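Local coordinates for FI20010p1 (Drosophila melanogaster, PDB 7CFB), which probably acts as a scaffold in piRNA amplification and gene silencing through extended Tudor domains, of which this is the first, at residues L86-Q91 with T141-P146. Numbering follows the deposited sequence.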
ATOM      1  N   LEU A  86      -7.573   9.773 -14.534  1.00 34.92           N
ATOM      2  CA  LEU A  86      -6.340  10.414 -14.039  1.00 33.36           C
ATOM      3  C   LEU A  86      -5.460  10.782 -15.226  1.00 30.18           C
ATOM      4  O   LEU A  86      -5.561  10.170 -16.228  1.00 31.98           O
ATOM      5  CB  LEU A  86      -5.589   9.437 -13.136  1.00 33.21           C
ATOM      6  CG  LEU A  86      -6.240   9.046 -11.819  1.00 33.34           C
ATOM      7  CD1 LEU A  86      -5.388   8.012 -11.127  1.00 33.46           C
ATOM      8  CD2 LEU A  86      -6.397  10.248 -10.925  1.00 30.88           C
ATOM      9  N   GLN A  87      -4.634  11.794 -15.062  1.00 34.59           N
ATOM     10  CA  GLN A  87      -3.712  12.205 -16.125  1.00 31.79           C
ATOM     11  C   GLN A  87      -2.543  11.225 -16.147  1.00 40.96           C
ATOM     12  O   GLN A  87      -1.863  11.113 -15.166  1.00 30.93           O
ATOM     13  CB  GLN A  87      -3.221  13.604 -15.792  1.00 27.47           C
ATOM     14  CG  GLN A  87      -2.110  14.102 -16.682  1.00 35.78           C
ATOM     15  CD  GLN A  87      -2.605  14.322 -18.086  1.00 48.14           C
ATOM     16  OE1 GLN A  87      -2.441  13.491 -18.959  1.00 39.69           O
ATOM     17  NE2 GLN A  87      -3.224  15.457 -18.301  1.00 45.28           N
ATOM     18  N   GLU A  88      -2.331  10.549 -17.262  1.00 33.41           N
ATOM     19  CA  GLU A  88      -1.181   9.634 -17.387  1.00 39.23           C
ATOM     20  C   GLU A  88       0.095  10.475 -17.372  1.00 44.64           C
ATOM     21  O   GLU A  88       0.052  11.595 -17.798  1.00 39.16           O
ATOM     22  CB  GLU A  88      -1.343   8.735 -18.605  1.00 43.01           C
ATOM     23  CG  GLU A  88      -0.290   7.664 -18.725  1.00 41.10           C
ATOM     24  CD  GLU A  88      -0.441   6.695 -19.885  1.00 48.58           C
ATOM     25  OE1 GLU A  88      -1.553   6.531 -20.395  1.00 41.77           O
ATOM     26  OE2 GLU A  88       0.550   6.094 -20.242  1.00 46.22           O
ATOM     27  N   LEU A  89       1.177   9.923 -16.846  1.00 39.45           N
ATOM     28  CA  LEU A  89       2.460  10.638 -16.711  1.00 38.92           C
ATOM     29  C   LEU A  89       3.540   9.967 -17.551  1.00 38.55           C
ATOM     30  O   LEU A  89       3.464   8.800 -17.759  1.00 38.60           O
ATOM     31  CB  LEU A  89       2.884  10.550 -15.245  1.00 42.50           C
ATOM     32  CG  LEU A  89       2.180  11.474 -14.266  1.00 41.04           C
ATOM     33  CD1 LEU A  89       2.746  11.265 -12.880  1.00 37.04           C
ATOM     34  CD2 LEU A  89       2.342  12.915 -14.681  1.00 39.33           C
ATOM     35  N   ASP A  90       4.486  10.750 -18.036  1.00 41.80           N
ATOM     36  CA  ASP A  90       5.655  10.211 -18.762  1.00 42.21           C
ATOM     37  C   ASP A  90       6.920  10.565 -17.982  1.00 42.85           C
ATOM     38  O   ASP A  90       7.955  10.122 -18.351  1.00 43.62           O
ATOM     39  CB  ASP A  90       5.657  10.625 -20.227  1.00 48.37           C
ATOM     40  CG  ASP A  90       4.967   9.584 -21.088  1.00 74.19           C
ATOM     41  OD1 ASP A  90       5.598   8.547 -21.374  1.00 75.38           O
ATOM     42  OD2 ASP A  90       3.792   9.804 -21.436  1.00 77.14           O
ATOM     43  N   GLN A  91       6.788  11.393 -16.943  1.00 39.39           N
ATOM     44  CA  GLN A  91       7.958  11.795 -16.116  1.00 43.94           C
ATOM     45  C   GLN A  91       7.745  11.281 -14.689  1.00 38.76           C
ATOM     46  O   GLN A  91       6.802  11.762 -14.029  1.00 42.22           O
ATOM     47  CB  GLN A  91       8.129  13.315 -16.136  1.00 43.40           C
ATOM     48  CG  GLN A  91       9.017  13.844 -15.019  1.00 56.82           C
ATOM     49  CD  GLN A  91      10.472  13.508 -15.240  1.00 59.03           C
ATOM     50  OE1 GLN A  91      11.142  14.091 -16.089  1.00 58.69           O
ATOM     51  NE2 GLN A  91      10.973  12.555 -14.472  1.00 50.77           N
ATOM     52  N   THR A 141       2.630   1.856 -16.463  1.00 29.73           N
ATOM     53  CA  THR A 141       1.685   2.939 -16.799  1.00 36.15           C
ATOM     54  C   THR A 141       1.380   3.664 -15.490  1.00 37.63           C
ATOM     55  O   THR A 141       0.813   3.045 -14.620  1.00 29.32           O
ATOM     56  CB  THR A 141       0.387   2.341 -17.331  1.00 35.39           C
ATOM     57  OG1 THR A 141       0.707   1.781 -18.592  1.00 32.71           O
ATOM     58  CG2 THR A 141      -0.706   3.362 -17.486  1.00 34.24           C
ATOM     59  N   ILE A 142       1.720   4.941 -15.410  1.00 32.22           N
ATOM     60  CA  ILE A 142       1.583   5.712 -14.148  1.00 33.10           C
ATOM     61  C   ILE A 142       0.769   6.982 -14.367  1.00 36.38           C
ATOM     62  O   ILE A 142       0.749   7.490 -15.467  1.00 32.28           O
ATOM     63  CB  ILE A 142       2.970   6.015 -13.565  1.00 27.80           C
ATOM     64  CG1 ILE A 142       3.785   6.921 -14.478  1.00 27.49           C
ATOM     65  CG2 ILE A 142       3.707   4.739 -13.254  1.00 28.09           C
ATOM     66  CD1 ILE A 142       4.815   7.699 -13.768  1.00 25.68           C
ATOM     67  N   PHE A 143       0.155   7.468 -13.303  1.00 34.60           N
ATOM     68  CA  PHE A 143      -0.702   8.667 -13.344  1.00 33.12           C
ATOM     69  C   PHE A 143      -0.449   9.590 -12.162  1.00 35.43           C
ATOM     70  O   PHE A 143       0.066   9.165 -11.154  1.00 29.68           O
ATOM     71  CB  PHE A 143      -2.160   8.267 -13.204  1.00 22.95           C
ATOM     72  CG  PHE A 143      -2.595   7.153 -14.106  1.00 36.76           C
ATOM     73  CD1 PHE A 143      -2.928   7.403 -15.416  1.00 31.94           C
ATOM     74  CD2 PHE A 143      -2.657   5.858 -13.641  1.00 33.99           C
ATOM     75  CE1 PHE A 143      -3.337   6.373 -16.237  1.00 37.05           C
ATOM     76  CE2 PHE A 143      -3.059   4.828 -14.463  1.00 43.30           C
ATOM     77  CZ  PHE A 143      -3.417   5.097 -15.755  1.00 39.12           C
ATOM     78  N   LYS A 144      -0.811  10.846 -12.375  1.00 33.55           N
ATOM     79  CA  LYS A 144      -0.792  11.934 -11.384  1.00 31.72           C
ATOM     80  C   LYS A 144      -2.092  11.875 -10.589  1.00 33.16           C
ATOM     81  O   LYS A 144      -3.117  11.610 -11.146  1.00 31.14           O
ATOM     82  CB  LYS A 144      -0.690  13.279 -12.090  1.00 36.37           C
ATOM     83  CG  LYS A 144      -0.512  14.462 -11.157  1.00 47.04           C
ATOM     84  CD  LYS A 144      -1.231  15.683 -11.634  1.00 52.49           C
ATOM     85  CE  LYS A 144      -0.282  16.755 -12.091  1.00 55.85           C
ATOM     86  NZ  LYS A 144       0.215  17.534 -10.936  1.00 72.82           N
ATOM     87  N   LEU A 145      -2.005  12.021  -9.291  1.00 30.47           N
ATOM     88  CA  LEU A 145      -3.239  12.010  -8.503  1.00 32.80           C
ATOM     89  C   LEU A 145      -3.682  13.451  -8.316  1.00 37.18           C
ATOM     90  O   LEU A 145      -2.855  14.300  -8.274  1.00 33.13           O
ATOM     91  CB  LEU A 145      -2.952  11.426  -7.130  1.00 29.84           C
ATOM     92  CG  LEU A 145      -2.699   9.935  -7.069  1.00 31.26           C
ATOM     93  CD1 LEU A 145      -2.016   9.614  -5.767  1.00 27.59           C
ATOM     94  CD2 LEU A 145      -3.988   9.176  -7.190  1.00 26.14           C
ATOM     95  N   PRO A 146      -4.983  13.729  -8.186  1.00 29.49           N
ATOM     96  CA  PRO A 146      -5.432  15.047  -7.818  1.00 36.77           C
ATOM     97  C   PRO A 146      -4.907  15.286  -6.392  1.00 39.46           C
ATOM     98  O   PRO A 146      -4.946  14.418  -5.575  1.00 32.96           O
ATOM     99  CB  PRO A 146      -6.953  14.980  -7.897  1.00 31.14           C
ATOM    100  CG  PRO A 146      -7.256  13.528  -7.868  1.00 44.01           C
ATOM    101  CD  PRO A 146      -6.071  12.842  -8.494  1.00 34.16           C
TER
HETATM  102  O   HOH W   1      -4.747  13.294 -12.691  1.00 34.09           O
HETATM  103  O   HOH W   2       2.593   6.510 -17.868  1.00 31.89           O
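Glu88 and Phe143 lie opposite each other in register across the antiparallel pairing of strands 87-89 and 142-144 in the first Tudor domain of Krimper, which belongs to the SH3 clan. Strand 87-89 is an outermost strand of the antiparallel sheet within the chain, joined to strand 99-103 through 142-144. Glu88 and Phe143 form a non-hydrogen-bonded pair with CA atoms 4.2 Å apart, and their side chains diverge. Two backbone bonds flank them: Lys144 N donates to Gln87 O at 3.0 Å, and Leu89 N to Ile142 O at 2.8 Å. The two short strands are splayed, their directions 124° apart. One water bridges Gln87 N and Lys144 O; a second accepts from Ile142 N.

Chi1 of -49° puts Phe143 CG anti to its carbonyl carbon, and the ring meets the Gln87-Glu88 peptide at its edge, CD1 coming within 3.5 Å of Glu88 CA. Leu86 crosses Phe143 at about a right angle, CB against CB at 3.6 Å, while its CD2 meets Pro146 CD. Leu89 lies over the backbone of the partner strand, its CG 3.6 Å from Lys144 N, and its CB touches Ile142 CD1. Glu88 CG lies 3.4 Å from Ile142 O, and the chain, extended beyond CG, brings OE2 to 4.1 Å from Thr141 CG2.

Farther out, Thr141 and Phe143 bond through their backbones to Leu102 and Ala100. The Phe143 side chain also packs on Leu102 and Ile109, Leu86 reaches Val79 of helix 74-80, and Thr141 OG1 is hydrogen-bonded to Lys241 N.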